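Local coordinates for protein polysaccharide deacetylase (Ammonifex degensii, PDB 4WCJ) that probably removes N-acetyl groups from a poly-N-acetylglucosamine-type polysaccharide, as a zinc-containing deacetylase of carbohydrate esterase family 4, at residues Leu37-Tyr42 with Leu92-Phe97; Phe224-Thr229 with Gly238-Val243. All coordinates share one frame; numbering follows the deposited sequence.

Contacts 1 and 2 are two strand pairings of one beta/alpha barrel, with centres 13 Å apart, and they illustrate how a curled parallel sheet builds a continuous interior. Strand 242-247, which carries the end of contact 2, is hydrogen-bonded to strand 36-42 of contact 1, and the two meet inside the barrel. Val39 CG2 packs on Val243 CG1 at 3.7 Å, while Phe228 CE2 lies 4.2 Å from Val39 CG1. Arg245 ties both together, bonding to Thr96 OG1 and to Thr229 O. Asp99, His157 and His162 hold the zinc ion. The side chain of Cys41 in contact 1 is about 7 Å from the zinc ion. The side chain of Phe228 in contact 2 is about 11 Å from the zinc ion.

Contact 1 (Leu37-Tyr42 with Leu92-Phe97); sequences LVVLCY and LVLVTF
Tyr42 lies against Phe97 where two neighbouring parallel strands of the beta/alpha barrel, Leu37-Tyr42 and Leu92-Phe97, run in register with their axes 19° apart. Its side chain can be traced outward. Tyr42 CB sits over one face of the Phe97 ring, a CH-pi contact 3.7 Å from the ring centroid. Tyr42 CG, turned beside the backbone N and away from the carbonyl carbon (chi1 -63°), is 4.1 Å from Phe97 CZ. Tyr42 CD2 comes next, with Thr96 O near the ring plane at this edge and Val95 CG1 4.2 Å away. The two ring planes differ by 26° but are slid apart, so the rings barely overlap. At the tip, OH hydrogen-bonds Gln61 OE1 of helix 55-67, whose Phe58 meets the Tyr42 ring edge-to-face. Val38, Leu40, Tyr42, Val93, Val95 and Phe97 share this outer face of the sheet. On the inner face, Val39 lies alongside Leu94, and Val39 CG1 presses tightly on Thr96 CG2 at 3.5 Å. Leu40 O takes two bonds from one residue: Thr96 N at 2.9 Å and Thr96 OG1 at 2.7 Å approach it from opposite faces of the carbonyl plane.

Contact 2 (Phe224-Thr229 with Gly238-Val243); sequences FSLVFT and GDAPFV
Val243 and Phe228 form the apolar centre of a second parallel strand pairing in the beta/alpha barrel, where strand 226-229 meets the start of strand 242-247. The two side chains lie side by side, pointing into the barrel. Val243 CB stands over one face of the Phe228 ring, a CH-pi contact 3.9 Å from its centroid, and Val243 CG2 lies over the same face, offset toward the rim. With Val243 CG1 swung opposite the backbone N (chi1 -165°), that methyl sits at the CD2/CE2 side of the ring, 3.6 Å from Phe228 CE2, leaving Val243 CG2 to touch Leu226 CD2 at 3.8 Å. Phe122 and Tyr203 also touch Phe228, so its ring is packed among strands of the barrel wall. With an alanine here, Val243 CB and CG2 would probably lose the ring face beneath them, and a gap would open beside Val39 and Leu94.

On the outer face, Val227 CB packs against Phe242 CD1 at 4.0 Å, next to helix 213-221. Farther out, the chain enters its strand through a cis peptide bond before Pro241. Pro241 CB comes within 3.3 Å of Ser225 O, and Pro241 O accepts a nearly straight bond from Val227 N (2.7 Å, N-H...O angle 168°). Val227 O receives Val243 N, so Val227 bonds through its N and its O to the residues on either side of Phe242, as in a parallel bridge. Before Pro241, Asp239 OD2 forms a salt bridge with Lys233 NZ and accepts from Arg236 N. At the other end of the pairing, Val243 O takes a bond from Thr229 N at 2.9 Å. The hydroxyl of Thr229 also accepts from Arg231 N, while Thr229 OG1 reaches Val243 O in a weak bond of 3.5 Å.

Contact 1 (Leu37-Tyr42 with Leu92-Phe97)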
ATOM      1  N   LEU A  37     -10.672   9.632  -4.890  1.00 51.88           N
ATOM      2  CA  LEU A  37      -9.638   8.607  -4.966  1.00 48.62           C
ATOM      3  C   LEU A  37      -9.867   7.446  -4.008  1.00 47.18           C
ATOM      4  O   LEU A  37      -9.828   7.632  -2.797  1.00 47.16           O
ATOM      5  CB  LEU A  37      -8.273   9.222  -4.668  1.00 47.11           C
ATOM      6  CG  LEU A  37      -7.103   8.242  -4.506  1.00 48.46           C
ATOM      7  CD1 LEU A  37      -6.804   7.513  -5.810  1.00 47.38           C
ATOM      8  CD2 LEU A  37      -5.867   8.959  -3.983  1.00 47.82           C
ATOM      9  N   VAL A  38     -10.084   6.253  -4.550  1.00 46.09           N
ATOM     10  CA  VAL A  38     -10.117   5.046  -3.729  1.00 45.21           C
ATOM     11  C   VAL A  38      -8.790   4.312  -3.873  1.00 46.06           C
ATOM     12  O   VAL A  38      -8.274   4.155  -4.976  1.00 46.05           O
ATOM     13  CB  VAL A  38     -11.301   4.117  -4.110  1.00 45.46           C
ATOM     14  CG1 VAL A  38     -11.069   2.694  -3.620  1.00 43.40           C
ATOM     15  CG2 VAL A  38     -12.603   4.679  -3.559  1.00 49.16           C
ATOM     16  N   VAL A  39      -8.220   3.894  -2.749  1.00 41.42           N
ATOM     17  CA  VAL A  39      -6.935   3.218  -2.761  1.00 39.48           C
ATOM     18  C   VAL A  39      -7.115   1.775  -2.299  1.00 41.97           C
ATOM     19  O   VAL A  39      -7.563   1.529  -1.181  1.00 41.24           O
ATOM     20  CB  VAL A  39      -5.911   3.952  -1.868  1.00 36.51           C
ATOM     21  CG1 VAL A  39      -4.554   3.288  -1.952  1.00 33.93           C
ATOM     22  CG2 VAL A  39      -5.794   5.411  -2.295  1.00 37.93           C
ATOM     23  N   LEU A  40      -6.779   0.822  -3.168  1.00 42.46           N
ATOM     24  CA  LEU A  40      -6.974  -0.592  -2.847  1.00 40.67           C
ATOM     25  C   LEU A  40      -5.748  -1.169  -2.156  1.00 37.50           C
ATOM     26  O   LEU A  40      -4.617  -0.853  -2.522  1.00 33.14           O
ATOM     27  CB  LEU A  40      -7.284  -1.394  -4.112  1.00 39.93           C
ATOM     28  CG  LEU A  40      -8.407  -0.855  -5.000  1.00 40.44           C
ATOM     29  CD1 LEU A  40      -8.574  -1.718  -6.247  1.00 36.16           C
ATOM     30  CD2 LEU A  40      -9.705  -0.757  -4.233  1.00 42.75           C
ATOM     31  N   CYS A  41      -5.980  -1.995  -1.142  1.00 38.24           N
ATOM     32  CA  CYS A  41      -4.907  -2.693  -0.453  1.00 35.54           C
ATOM     33  C   CYS A  41      -5.018  -4.200  -0.669  1.00 33.72           C
ATOM     34  O   CYS A  41      -5.937  -4.853  -0.161  1.00 33.15           O
ATOM     35  CB  CYS A  41      -4.913  -2.376   1.043  1.00 36.30           C
ATOM     36  SG  CYS A  41      -3.678  -3.308   1.985  1.00 34.04           S
ATOM     37  N   TYR A  42      -4.074  -4.733  -1.438  1.00 31.72           N
ATOM     38  CA  TYR A  42      -3.916  -6.169  -1.655  1.00 31.96           C
ATOM     39  C   TYR A  42      -2.712  -6.687  -0.869  1.00 30.79           C
ATOM     40  O   TYR A  42      -1.877  -5.900  -0.407  1.00 28.69           O
ATOM     41  CB  TYR A  42      -3.721  -6.490  -3.140  1.00 30.76           C
ATOM     42  CG  TYR A  42      -4.867  -6.150  -4.062  1.00 31.89           C
ATOM     43  CD1 TYR A  42      -5.895  -7.062  -4.290  1.00 34.84           C
ATOM     44  CD2 TYR A  42      -4.906  -4.935  -4.736  1.00 31.16           C
ATOM     45  CE1 TYR A  42      -6.941  -6.765  -5.150  1.00 36.82           C
ATOM     46  CE2 TYR A  42      -5.952  -4.625  -5.593  1.00 33.97           C
ATOM     47  CZ  TYR A  42      -6.962  -5.546  -5.800  1.00 37.33           C
ATOM     48  OH  TYR A  42      -8.000  -5.248  -6.653  1.00 40.21           O
ATOM     49  N   LEU A  92     -10.989   8.169  -9.272  1.00 61.88           N
ATOM     50  CA  LEU A  92      -9.582   7.742  -9.290  1.00 59.17           C
ATOM     51  C   LEU A  92      -9.315   6.510  -8.422  1.00 54.74           C
ATOM     52  O   LEU A  92      -9.972   6.316  -7.399  1.00 51.06           O
ATOM     53  CB  LEU A  92      -8.684   8.889  -8.827  1.00 54.37           C
ATOM     54  CG  LEU A  92      -9.072  10.275  -9.347  1.00 57.45           C
ATOM     55  CD1 LEU A  92      -8.192  11.338  -8.730  1.00 57.52           C
ATOM     56  CD2 LEU A  92      -8.994  10.328 -10.865  1.00 59.01           C
ATOM     57  N   VAL A  93      -8.347   5.686  -8.824  1.00 49.25           N
ATOM     58  CA  VAL A  93      -7.946   4.520  -8.033  1.00 47.49           C
ATOM     59  C   VAL A  93      -6.433   4.313  -8.030  1.00 47.57           C
ATOM     60  O   VAL A  93      -5.789   4.373  -9.072  1.00 47.89           O
ATOM     61  CB  VAL A  93      -8.622   3.221  -8.538  1.00 47.70           C
ATOM     62  CG1 VAL A  93      -7.971   1.988  -7.919  1.00 47.78           C
ATOM     63  CG2 VAL A  93     -10.100   3.234  -8.213  1.00 47.48           C
ATOM     64  N   LEU A  94      -5.882   4.079  -6.840  1.00 42.27           N
ATOM     65  CA  LEU A  94      -4.494   3.667  -6.674  1.00 43.14           C
ATOM     66  C   LEU A  94      -4.427   2.220  -6.193  1.00 41.85           C
ATOM     67  O   LEU A  94      -5.074   1.849  -5.203  1.00 39.53           O
ATOM     68  CB  LEU A  94      -3.773   4.579  -5.680  1.00 39.61           C
ATOM     69  CG  LEU A  94      -2.330   4.201  -5.330  1.00 37.22           C
ATOM     70  CD1 LEU A  94      -1.459   4.150  -6.578  1.00 41.25           C
ATOM     71  CD2 LEU A  94      -1.748   5.177  -4.329  1.00 37.69           C
ATOM     72  N   VAL A  95      -3.651   1.403  -6.895  1.00 38.70           N
ATOM     73  CA  VAL A  95      -3.408   0.026  -6.480  1.00 35.90           C
ATOM     74  C   VAL A  95      -2.215  -0.031  -5.528  1.00 33.91           C
ATOM     75  O   VAL A  95      -1.151   0.514  -5.830  1.00 35.26           O
ATOM     76  CB  VAL A  95      -3.144  -0.895  -7.695  1.00 36.50           C
ATOM     77  CG1 VAL A  95      -2.808  -2.307  -7.237  1.00 33.63           C
ATOM     78  CG2 VAL A  95      -4.340  -0.894  -8.630  1.00 38.53           C
ATOM     79  N   THR A  96      -2.402  -0.655  -4.364  1.00 34.68           N
ATOM     80  CA  THR A  96      -1.292  -0.869  -3.435  1.00 32.09           C
ATOM     81  C   THR A  96      -1.237  -2.311  -2.920  1.00 28.12           C
ATOM     82  O   THR A  96      -2.264  -3.004  -2.820  1.00 29.53           O
ATOM     83  CB  THR A  96      -1.351   0.095  -2.208  1.00 29.40           C
ATOM     84  OG1 THR A  96      -2.317  -0.370  -1.253  1.00 30.86           O
ATOM     85  CG2 THR A  96      -1.667   1.519  -2.642  1.00 30.33           C
ATOM     86  N   PHE A  97      -0.024  -2.741  -2.585  1.00 25.84           N
ATOM     87  CA  PHE A  97       0.229  -4.038  -1.967  1.00 26.29           C
ATOM     88  C   PHE A  97       1.023  -3.869  -0.682  1.00 26.86           C
ATOM     89  O   PHE A  97       1.977  -3.089  -0.655  1.00 27.88           O
ATOM     90  CB  PHE A  97       1.012  -4.956  -2.909  1.00 26.71           C
ATOM     91  CG  PHE A  97       0.184  -5.557  -3.999  1.00 29.23           C
ATOM     92  CD1 PHE A  97      -0.180  -4.810  -5.099  1.00 33.63           C
ATOM     93  CD2 PHE A  97      -0.230  -6.876  -3.915  1.00 31.82           C
ATOM     94  CE1 PHE A  97      -0.938  -5.367  -6.107  1.00 38.05           C
ATOM     95  CE2 PHE A  97      -0.992  -7.437  -4.920  1.00 36.33           C
ATOM     96  CZ  PHE A  97      -1.352  -6.682  -6.010  1.00 39.43           C
TER

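Contact 2 (Phe224-Thr229 with Gly238-Val243)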
ATOM      1  N   PHE A 224       7.963  11.801   5.522  1.00 39.75           N
ATOM      2  CA  PHE A 224       6.932  11.134   4.736  1.00 34.46           C
ATOM      3  C   PHE A 224       5.855  12.114   4.269  1.00 38.41           C
ATOM      4  O   PHE A 224       5.425  13.004   5.017  1.00 39.40           O
ATOM      5  CB  PHE A 224       6.329   9.970   5.532  1.00 31.34           C
ATOM      6  CG  PHE A 224       7.257   8.801   5.641  1.00 31.75           C
ATOM      7  CD1 PHE A 224       7.318   7.859   4.624  1.00 30.72           C
ATOM      8  CD2 PHE A 224       8.115   8.674   6.725  1.00 32.73           C
ATOM      9  CE1 PHE A 224       8.195   6.792   4.694  1.00 30.50           C
ATOM     10  CE2 PHE A 224       8.986   7.599   6.809  1.00 34.37           C
ATOM     11  CZ  PHE A 224       9.029   6.660   5.785  1.00 32.15           C
ATOM     12  N   SER A 225       5.448  11.958   3.010  1.00 38.67           N
ATOM     13  CA  SER A 225       4.454  12.824   2.387  1.00 40.13           C
ATOM     14  C   SER A 225       3.041  12.253   2.477  1.00 37.79           C
ATOM     15  O   SER A 225       2.061  12.998   2.442  1.00 40.72           O
ATOM     16  CB  SER A 225       4.817  13.060   0.923  1.00 45.61           C
ATOM     17  OG  SER A 225       6.126  13.588   0.816  1.00 51.04           O
ATOM     18  N   LEU A 226       2.945  10.930   2.557  1.00 36.50           N
ATOM     19  CA  LEU A 226       1.663  10.254   2.707  1.00 37.29           C
ATOM     20  C   LEU A 226       1.775   9.091   3.667  1.00 38.76           C
ATOM     21  O   LEU A 226       2.750   8.332   3.636  1.00 37.07           O
ATOM     22  CB  LEU A 226       1.130   9.749   1.368  1.00 32.76           C
ATOM     23  CG  LEU A 226       0.742  10.786   0.318  1.00 34.33           C
ATOM     24  CD1 LEU A 226       0.418  10.083  -0.993  1.00 34.21           C
ATOM     25  CD2 LEU A 226      -0.429  11.665   0.775  1.00 35.78           C
ATOM     26  N   VAL A 227       0.750   8.960   4.496  1.00 35.86           N
ATOM     27  CA  VAL A 227       0.642   7.905   5.490  1.00 35.87           C
ATOM     28  C   VAL A 227      -0.656   7.154   5.217  1.00 31.91           C
ATOM     29  O   VAL A 227      -1.736   7.746   5.229  1.00 32.24           O
ATOM     30  CB  VAL A 227       0.658   8.480   6.914  1.00 37.99           C
ATOM     31  CG1 VAL A 227       0.506   7.368   7.943  1.00 39.00           C
ATOM     32  CG2 VAL A 227       1.943   9.288   7.146  1.00 38.17           C
ATOM     33  N   PHE A 228      -0.547   5.861   4.929  1.00 32.15           N
ATOM     34  CA  PHE A 228      -1.700   5.074   4.494  1.00 32.23           C
ATOM     35  C   PHE A 228      -2.269   4.190   5.593  1.00 29.12           C
ATOM     36  O   PHE A 228      -1.526   3.496   6.288  1.00 29.99           O
ATOM     37  CB  PHE A 228      -1.327   4.188   3.314  1.00 26.68           C
ATOM     38  CG  PHE A 228      -1.016   4.943   2.056  1.00 32.64           C
ATOM     39  CD1 PHE A 228       0.185   5.624   1.915  1.00 32.66           C
ATOM     40  CD2 PHE A 228      -1.915   4.951   1.005  1.00 34.43           C
ATOM     41  CE1 PHE A 228       0.481   6.308   0.748  1.00 28.60           C
ATOM     42  CE2 PHE A 228      -1.627   5.629  -0.168  1.00 33.32           C
ATOM     43  CZ  PHE A 228      -0.424   6.309  -0.293  1.00 33.28           C
ATOM     44  N   THR A 229      -3.591   4.216   5.711  1.00 29.56           N
ATOM     45  CA  THR A 229      -4.322   3.451   6.714  1.00 30.22           C
ATOM     46  C   THR A 229      -5.244   2.443   6.039  1.00 31.75           C
ATOM     47  O   THR A 229      -5.279   2.364   4.819  1.00 30.49           O
ATOM     48  CB  THR A 229      -5.159   4.378   7.608  1.00 29.84           C
ATOM     49  OG1 THR A 229      -6.294   4.870   6.879  1.00 33.25           O
ATOM     50  CG2 THR A 229      -4.341   5.573   8.085  1.00 28.23           C
ATOM     51  N   GLY A 238      -7.092  17.605  -0.274  1.00 56.55           N
ATOM     52  CA  GLY A 238      -6.995  18.212   1.040  1.00 56.52           C
ATOM     53  C   GLY A 238      -6.987  17.201   2.171  1.00 61.50           C
ATOM     54  O   GLY A 238      -7.063  17.571   3.343  1.00 67.33           O
ATOM     55  N   ASP A 239      -6.901  15.923   1.826  1.00 55.27           N
ATOM     56  CA  ASP A 239      -6.834  14.876   2.842  1.00 53.05           C
ATOM     57  C   ASP A 239      -5.395  14.560   3.229  1.00 51.84           C
ATOM     58  O   ASP A 239      -5.155  13.923   4.248  1.00 53.90           O
ATOM     59  CB  ASP A 239      -7.526  13.601   2.356  1.00 54.29           C
ATOM     60  CG  ASP A 239      -9.032  13.641   2.546  1.00 60.83           C
ATOM     61  OD1 ASP A 239      -9.533  14.580   3.200  1.00 63.66           O
ATOM     62  OD2 ASP A 239      -9.711  12.720   2.046  1.00 61.76           O
ATOM     63  N   ALA A 240      -4.439  14.991   2.408  1.00 47.69           N
ATOM     64  CA  ALA A 240      -3.032  14.728   2.688  1.00 52.13           C
ATOM     65  C   ALA A 240      -2.654  15.275   4.063  1.00 46.58           C
ATOM     66  O   ALA A 240      -3.130  16.334   4.454  1.00 48.80           O
ATOM     67  CB  ALA A 240      -2.141  15.341   1.595  1.00 46.50           C
ATOM     68  N   PRO A 241      -1.776  14.569   4.791  1.00 44.84           N
ATOM     69  CA  PRO A 241      -1.018  13.392   4.352  1.00 45.45           C
ATOM     70  C   PRO A 241      -1.683  12.038   4.581  1.00 40.82           C
ATOM     71  O   PRO A 241      -1.034  11.033   4.328  1.00 38.91           O
ATOM     72  CB  PRO A 241       0.265  13.483   5.189  1.00 47.15           C
ATOM     73  CG  PRO A 241      -0.114  14.291   6.426  1.00 51.70           C
ATOM     74  CD  PRO A 241      -1.452  14.940   6.180  1.00 53.67           C
ATOM     75  N   PHE A 242      -2.928  11.989   5.044  1.00 44.56           N
ATOM     76  CA  PHE A 242      -3.509  10.710   5.438  1.00 43.68           C
ATOM     77  C   PHE A 242      -4.424  10.097   4.382  1.00 46.11           C
ATOM     78  O   PHE A 242      -5.339  10.759   3.880  1.00 51.44           O
ATOM     79  CB  PHE A 242      -4.254  10.882   6.759  1.00 41.88           C
ATOM     80  CG  PHE A 242      -3.367  11.345   7.856  1.00 42.24           C
ATOM     81  CD1 PHE A 242      -2.455  10.472   8.422  1.00 43.67           C
ATOM     82  CD2 PHE A 242      -3.399  12.661   8.285  1.00 46.75           C
ATOM     83  CE1 PHE A 242      -1.606  10.895   9.420  1.00 45.94           C
ATOM     84  CE2 PHE A 242      -2.553  13.092   9.288  1.00 45.87           C
ATOM     85  CZ  PHE A 242      -1.650  12.202   9.855  1.00 43.34           C
ATOM     86  N   VAL A 243      -4.161   8.835   4.053  1.00 39.73           N
ATOM     87  CA  VAL A 243      -4.870   8.148   2.974  1.00 40.33           C
ATOM     88  C   VAL A 243      -5.603   6.886   3.434  1.00 39.57           C
ATOM     89  O   VAL A 243      -4.975   5.912   3.853  1.00 38.69           O
ATOM     90  CB  VAL A 243      -3.909   7.737   1.837  1.00 38.03           C
ATOM     91  CG1 VAL A 243      -4.699   7.364   0.604  1.00 39.67           C
ATOM     92  CG2 VAL A 243      -2.935   8.865   1.510  1.00 37.24           C
TER